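PDB 6OYC: glycosylation Associate Protein 1 from Streptococcus agalactiae serotype V, which probably acts in the accessory Sec system, in complex with its partner Gap proteins, in the glycosylation and secretion of surface glycoproteins. Local coordinates for residues Glu11-Thr14 against Trp15-Asn18; His410-Ser413 against Glu414-Ile418. One frame throughout, in Å; residues are numbered along the deposited sequence.

Interaction 1: Glu11-Thr14 against Trp15-Asn18; sequences ENRT and WYDN
Arg13 reaches across Tyr16 and lays its guanidinium flat on the phenol ring. Its CB stands 4.0 Å from Tyr16 CB, and CG and CD continue over that same carbon. NE then passes above the start of the ring, near Tyr16 CG and CD1. CZ lies 3.3 Å from Tyr16 CD1, while NH1 hangs over the middle of the ring, 3.3 Å from Tyr16 CE1. The planes are 9° apart, so the groups stack, and Arg13 CZ lies 3.7 Å from the Tyr16 ring centroid, over the face: a cation-pi contact. An extended chain, with CG anti to the backbone N (chi1 -169°), carries the charge this far. NH2 is taken by Glu181, in a salt bridge, and by Gln168, which also bonds Tyr16 OH, so both stacked groups are tied to the antiparallel sheet. The backbone is a type I beta turn from Arg13 to Tyr16 in the loop between strand 2-5 and helix 33-43, closed by Tyr16 N giving a 3.0 Å hydrogen bond to Arg13 O. Thr14 CG2 sits over the Trp15 indole in a CH-pi contact, 3.8 Å from the centroid of its six-membered ring. Tyr9 meets the indole edge-to-face.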
ATOM      1  N   GLU A  11      -3.179  11.437   1.980  1.00 39.62           N
ATOM      2  CA  GLU A  11      -4.208  11.703   2.983  1.00 44.28           C
ATOM      3  C   GLU A  11      -4.335  13.187   3.305  1.00 43.16           C
ATOM      4  O   GLU A  11      -5.435  13.680   3.566  1.00 47.73           O
ATOM      5  CB  GLU A  11      -3.875  10.940   4.266  1.00 52.23           C
ATOM      6  CG  GLU A  11      -4.994  10.108   4.827  1.00 61.83           C
ATOM      7  CD  GLU A  11      -4.556   9.313   6.040  1.00 67.18           C
ATOM      8  OE1 GLU A  11      -3.546   9.683   6.692  1.00 67.24           O
ATOM      9  OE2 GLU A  11      -5.225   8.305   6.334  1.00 77.22           O
ATOM     10  N   ASN A  12      -3.219  13.903   3.357  1.00 40.75           N
ATOM     11  CA  ASN A  12      -3.231  15.285   3.812  1.00 45.29           C
ATOM     12  C   ASN A  12      -3.193  16.291   2.676  1.00 42.88           C
ATOM     13  O   ASN A  12      -3.270  17.493   2.932  1.00 49.71           O
ATOM     14  CB  ASN A  12      -2.069  15.501   4.775  1.00 46.89           C
ATOM     15  CG  ASN A  12      -2.153  14.560   5.954  1.00 55.51           C
ATOM     16  OD1 ASN A  12      -3.198  14.486   6.608  1.00 54.23           O
ATOM     17  ND2 ASN A  12      -1.091  13.795   6.201  1.00 54.02           N
ATOM     18  N   ARG A  13      -3.121  15.824   1.436  1.00 38.35           N
ATOM     19  CA  ARG A  13      -3.040  16.694   0.270  1.00 33.53           C
ATOM     20  C   ARG A  13      -3.393  15.815  -0.931  1.00 35.77           C
ATOM     21  O   ARG A  13      -2.507  15.212  -1.551  1.00 33.57           O
ATOM     22  CB  ARG A  13      -1.634  17.313   0.177  1.00 31.65           C
ATOM     23  CG  ARG A  13      -1.465  18.448  -0.826  1.00 33.19           C
ATOM     24  CD  ARG A  13       0.015  18.871  -0.921  1.00 24.83           C
ATOM     25  NE  ARG A  13       0.322  19.513  -2.199  1.00 28.34           N
ATOM     26  CZ  ARG A  13       1.540  19.911  -2.573  1.00 30.17           C
ATOM     27  NH1 ARG A  13       2.571  19.729  -1.757  1.00 27.74           N
ATOM     28  NH2 ARG A  13       1.733  20.462  -3.783  1.00 25.10           N
ATOM     29  N   THR A  14      -4.691  15.736  -1.236  1.00 34.22           N
ATOM     30  CA  THR A  14      -5.247  14.653  -2.041  1.00 34.04           C
ATOM     31  C   THR A  14      -4.439  14.386  -3.302  1.00 32.35           C
ATOM     32  O   THR A  14      -4.091  13.237  -3.596  1.00 32.50           O
ATOM     33  CB  THR A  14      -6.699  14.970  -2.427  1.00 34.20           C
ATOM     34  OG1 THR A  14      -7.484  15.073  -1.246  1.00 37.97           O
ATOM     35  CG2 THR A  14      -7.304  13.870  -3.324  1.00 29.70           C
ATOM     36  N   TRP A  15      -4.158  15.428  -4.078  1.00 31.02           N
ATOM     37  CA  TRP A  15      -3.649  15.247  -5.431  1.00 28.99           C
ATOM     38  C   TRP A  15      -2.136  15.159  -5.479  1.00 29.23           C
ATOM     39  O   TRP A  15      -1.561  15.180  -6.572  1.00 30.30           O
ATOM     40  CB  TRP A  15      -4.180  16.374  -6.334  1.00 27.57           C
ATOM     41  CG  TRP A  15      -5.679  16.540  -6.144  1.00 28.31           C
ATOM     42  CD1 TRP A  15      -6.322  17.534  -5.450  1.00 29.67           C
ATOM     43  CD2 TRP A  15      -6.712  15.653  -6.610  1.00 29.22           C
ATOM     44  NE1 TRP A  15      -7.680  17.326  -5.462  1.00 31.24           N
ATOM     45  CE2 TRP A  15      -7.948  16.179  -6.164  1.00 32.12           C
ATOM     46  CE3 TRP A  15      -6.713  14.475  -7.366  1.00 28.31           C
ATOM     47  CZ2 TRP A  15      -9.168  15.559  -6.438  1.00 29.98           C
ATOM     48  CZ3 TRP A  15      -7.930  13.858  -7.644  1.00 26.57           C
ATOM     49  CH2 TRP A  15      -9.139  14.402  -7.178  1.00 29.68           C
ATOM     50  N   TYR A  16      -1.481  15.038  -4.324  1.00 28.23           N
ATOM     51  CA  TYR A  16      -0.033  15.070  -4.207  1.00 28.50           C
ATOM     52  C   TYR A  16       0.546  13.645  -4.184  1.00 30.58           C
ATOM     53  O   TYR A  16      -0.170  12.650  -4.307  1.00 28.31           O
ATOM     54  CB  TYR A  16       0.368  15.866  -2.952  1.00 30.85           C
ATOM     55  CG  TYR A  16       1.832  16.277  -2.893  1.00 28.89           C
ATOM     56  CD1 TYR A  16       2.394  17.057  -3.902  1.00 28.38           C
ATOM     57  CD2 TYR A  16       2.652  15.868  -1.846  1.00 30.58           C
ATOM     58  CE1 TYR A  16       3.730  17.429  -3.870  1.00 25.90           C
ATOM     59  CE2 TYR A  16       3.988  16.245  -1.800  1.00 30.60           C
ATOM     60  CZ  TYR A  16       4.510  17.031  -2.821  1.00 26.72           C
ATOM     61  OH  TYR A  16       5.815  17.403  -2.806  1.00 25.87           O
ATOM     62  N   ASP A  17       1.877  13.569  -4.049  1.00 28.71           N
ATOM     63  CA  ASP A  17       2.611  12.308  -4.003  1.00 32.95           C
ATOM     64  C   ASP A  17       2.198  11.497  -2.776  1.00 35.25           C
ATOM     65  O   ASP A  17       2.119  12.029  -1.666  1.00 35.55           O
ATOM     66  CB  ASP A  17       4.124  12.627  -3.970  1.00 34.43           C
ATOM     67  CG  ASP A  17       5.048  11.388  -4.120  1.00 35.12           C
ATOM     68  OD1 ASP A  17       4.584  10.254  -4.403  1.00 31.56           O
ATOM     69  OD2 ASP A  17       6.284  11.589  -3.966  1.00 36.91           O
ATOM     70  N   ASN A  18       1.942  10.203  -2.966  1.00 35.72           N
ATOM     71  CA  ASN A  18       1.660   9.323  -1.831  1.00 34.00           C
ATOM     72  C   ASN A  18       2.914   8.669  -1.265  1.00 35.65           C
ATOM     73  O   ASN A  18       2.810   7.885  -0.319  1.00 34.64           O
ATOM     74  CB  ASN A  18       0.647   8.227  -2.219  1.00 32.35           C
ATOM     75  CG  ASN A  18       1.240   7.163  -3.147  1.00 36.28           C
ATOM     76  OD1 ASN A  18       2.263   7.382  -3.794  1.00 36.61           O
ATOM     77  ND2 ASN A  18       0.592   5.996  -3.207  1.00 35.63           N
TER

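Interaction 2: His410-Ser413 against Glu414-Ile418; sequences HPLS and ETDII
Asp416 OD2 accepts the backbone N-H of Leu412 in a short, nearly straight bond, with OD2 to Leu412 N at 2.7 Å and an angle of 172° at the hydrogen. The donor reaches the oxygen on its anti side, a little out of the carboxylate plane. The Leu412 side chain crosses the carboxylate obliquely, with its CB and CG beside the same oxygen. Asp416 in turn gives its own backbone N-H to Ser413, whose OG lies 3.2 Å from Asp416 N. Ser413 is thus the N-cap of helix 414-420. Its chi1 of 68° places OG between the backbone N and the carbonyl carbon, turned over the first turn of the helix. The helix's own bonding starts here as well, with a weak bond from Ile417 N to Ser413 O at 3.3 Å.

Beside the polar pairs, Pro411 CB rests against two residues at once, 3.6 Å from both Asp416 CB and Ile417 CG1. Pro411 and Ile417 cross at about a right angle, and both touch Tyr321 of strand 318-323. The loop from strand 406-409, an edge strand of the six-stranded parallel sheet, thus packs against the start of the helix that follows it. The Glu414 carboxylate is engaged beyond the two segments: it forms a salt bridge with Arg306 and accepts hydrogen bonds from Phe31 N and Tyr66 OH.

Ser413 OG satisfies an amide of the first turn that has no helical carbonyl before it. Asp416, placed at the amino end of the helix, brings a negative charge where the helix dipole would favour it, and that setting, with the Leu412 N-H bond, would probably stabilise its ionised form.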
ATOM      1  N   HIS A 410      10.555  -6.203  12.425  1.00 39.10           N
ATOM      2  CA  HIS A 410       9.675  -5.107  12.029  1.00 35.06           C
ATOM      3  C   HIS A 410       9.751  -4.946  10.516  1.00 32.81           C
ATOM      4  O   HIS A 410      10.586  -4.194  10.005  1.00 32.46           O
ATOM      5  CB  HIS A 410      10.065  -3.808  12.737  1.00 34.18           C
ATOM      6  CG  HIS A 410       9.409  -2.591  12.154  1.00 40.74           C
ATOM      7  ND1 HIS A 410       8.041  -2.484  12.003  1.00 39.91           N
ATOM      8  CD2 HIS A 410       9.934  -1.443  11.663  1.00 36.69           C
ATOM      9  CE1 HIS A 410       7.753  -1.320  11.451  1.00 37.70           C
ATOM     10  NE2 HIS A 410       8.884  -0.671  11.239  1.00 37.88           N
ATOM     11  N   PRO A 411       8.898  -5.634   9.769  1.00 33.38           N
ATOM     12  CA  PRO A 411       8.919  -5.487   8.302  1.00 33.95           C
ATOM     13  C   PRO A 411       8.608  -4.050   7.890  1.00 35.18           C
ATOM     14  O   PRO A 411       7.725  -3.411   8.459  1.00 35.88           O
ATOM     15  CB  PRO A 411       7.829  -6.456   7.827  1.00 33.58           C
ATOM     16  CG  PRO A 411       7.507  -7.328   9.046  1.00 33.74           C
ATOM     17  CD  PRO A 411       7.822  -6.516  10.247  1.00 31.31           C
ATOM     18  N   LEU A 412       9.354  -3.542   6.893  1.00 31.79           N
ATOM     19  CA  LEU A 412       9.277  -2.152   6.451  1.00 36.37           C
ATOM     20  C   LEU A 412       8.346  -1.938   5.262  1.00 36.45           C
ATOM     21  O   LEU A 412       8.014  -0.792   4.959  1.00 38.15           O
ATOM     22  CB  LEU A 412      10.678  -1.632   6.069  1.00 34.82           C
ATOM     23  CG  LEU A 412      11.745  -1.738   7.179  1.00 41.88           C
ATOM     24  CD1 LEU A 412      13.165  -1.550   6.643  1.00 41.27           C
ATOM     25  CD2 LEU A 412      11.460  -0.760   8.304  1.00 34.46           C
ATOM     26  N   SER A 413       7.929  -3.004   4.590  1.00 33.66           N
ATOM     27  CA  SER A 413       7.248  -2.928   3.306  1.00 36.02           C
ATOM     28  C   SER A 413       6.504  -4.239   3.114  1.00 35.04           C
ATOM     29  O   SER A 413       6.742  -5.211   3.832  1.00 33.76           O
ATOM     30  CB  SER A 413       8.247  -2.715   2.162  1.00 39.41           C
ATOM     31  OG  SER A 413       9.063  -3.885   2.007  1.00 35.70           O
ATOM     32  N   GLU A 414       5.616  -4.268   2.117  1.00 35.44           N
ATOM     33  CA  GLU A 414       4.992  -5.533   1.748  1.00 33.06           C
ATOM     34  C   GLU A 414       6.037  -6.546   1.304  1.00 33.84           C
ATOM     35  O   GLU A 414       5.913  -7.738   1.595  1.00 33.18           O
ATOM     36  CB  GLU A 414       3.951  -5.321   0.651  1.00 30.89           C
ATOM     37  CG  GLU A 414       2.707  -4.616   1.159  1.00 34.26           C
ATOM     38  CD  GLU A 414       1.910  -3.921   0.065  1.00 32.40           C
ATOM     39  OE1 GLU A 414       0.879  -3.301   0.395  1.00 33.50           O
ATOM     40  OE2 GLU A 414       2.306  -3.988  -1.116  1.00 33.25           O
ATOM     41  N   THR A 415       7.094  -6.084   0.624  1.00 34.92           N
ATOM     42  CA  THR A 415       8.127  -7.005   0.156  1.00 33.86           C
ATOM     43  C   THR A 415       8.806  -7.724   1.321  1.00 34.89           C
ATOM     44  O   THR A 415       9.102  -8.917   1.226  1.00 35.70           O
ATOM     45  CB  THR A 415       9.155  -6.260  -0.704  1.00 35.57           C
ATOM     46  OG1 THR A 415       8.477  -5.507  -1.707  1.00 39.46           O
ATOM     47  CG2 THR A 415      10.060  -7.230  -1.411  1.00 38.33           C
ATOM     48  N   ASP A 416       9.085  -7.015   2.420  1.00 35.33           N
ATOM     49  CA  ASP A 416       9.584  -7.676   3.625  1.00 33.54           C
ATOM     50  C   ASP A 416       8.635  -8.776   4.077  1.00 32.37           C
ATOM     51  O   ASP A 416       9.044  -9.921   4.286  1.00 32.12           O
ATOM     52  CB  ASP A 416       9.741  -6.669   4.752  1.00 37.13           C
ATOM     53  CG  ASP A 416      11.032  -5.943   4.696  1.00 39.66           C
ATOM     54  OD1 ASP A 416      11.848  -6.265   3.810  1.00 47.56           O
ATOM     55  OD2 ASP A 416      11.214  -5.022   5.516  1.00 40.81           O
ATOM     56  N   ILE A 417       7.356  -8.430   4.237  1.00 31.89           N
ATOM     57  CA  ILE A 417       6.366  -9.385   4.715  1.00 32.19           C
ATOM     58  C   ILE A 417       6.340 -10.597   3.811  1.00 31.17           C
ATOM     59  O   ILE A 417       6.335 -11.743   4.270  1.00 33.74           O
ATOM     60  CB  ILE A 417       4.983  -8.725   4.788  1.00 30.82           C
ATOM     61  CG1 ILE A 417       5.005  -7.590   5.818  1.00 29.95           C
ATOM     62  CG2 ILE A 417       3.902  -9.781   5.066  1.00 29.24           C
ATOM     63  CD1 ILE A 417       3.758  -6.741   5.780  1.00 22.72           C
ATOM     64  N   ILE A 418       6.331 -10.345   2.504  1.00 31.06           N
ATOM     65  CA  ILE A 418       6.299 -11.414   1.523  1.00 31.95           C
ATOM     66  C   ILE A 418       7.519 -12.303   1.684  1.00 35.24           C
ATOM     67  O   ILE A 418       7.409 -13.536   1.682  1.00 35.74           O
ATOM     68  CB  ILE A 418       6.201 -10.826   0.104  1.00 32.06           C
ATOM     69  CG1 ILE A 418       4.830 -10.172  -0.109  1.00 30.62           C
ATOM     70  CG2 ILE A 418       6.453 -11.919  -0.919  1.00 32.55           C
ATOM     71  CD1 ILE A 418       4.723  -9.319  -1.394  1.00 30.27           C
TER

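Interactions 1 and 2 sit in different parts of a chain whose family belongs to the GT-B clan. The 11-18 turn follows the first strand of the seven-stranded parallel sheet and leans on the antiparallel sheet, whereas 410-418 leads from an edge strand of the six-stranded parallel sheet into helix 414-420. Their centres are 23 Å apart and their nearest atoms about 10 Å, so they do not touch. Residues of the loop between strand 2-5 and helix 33-43, which carries interaction 1, nevertheless reach interaction 2: Trp22 touches Leu412, and Phe31 N bonds Glu414.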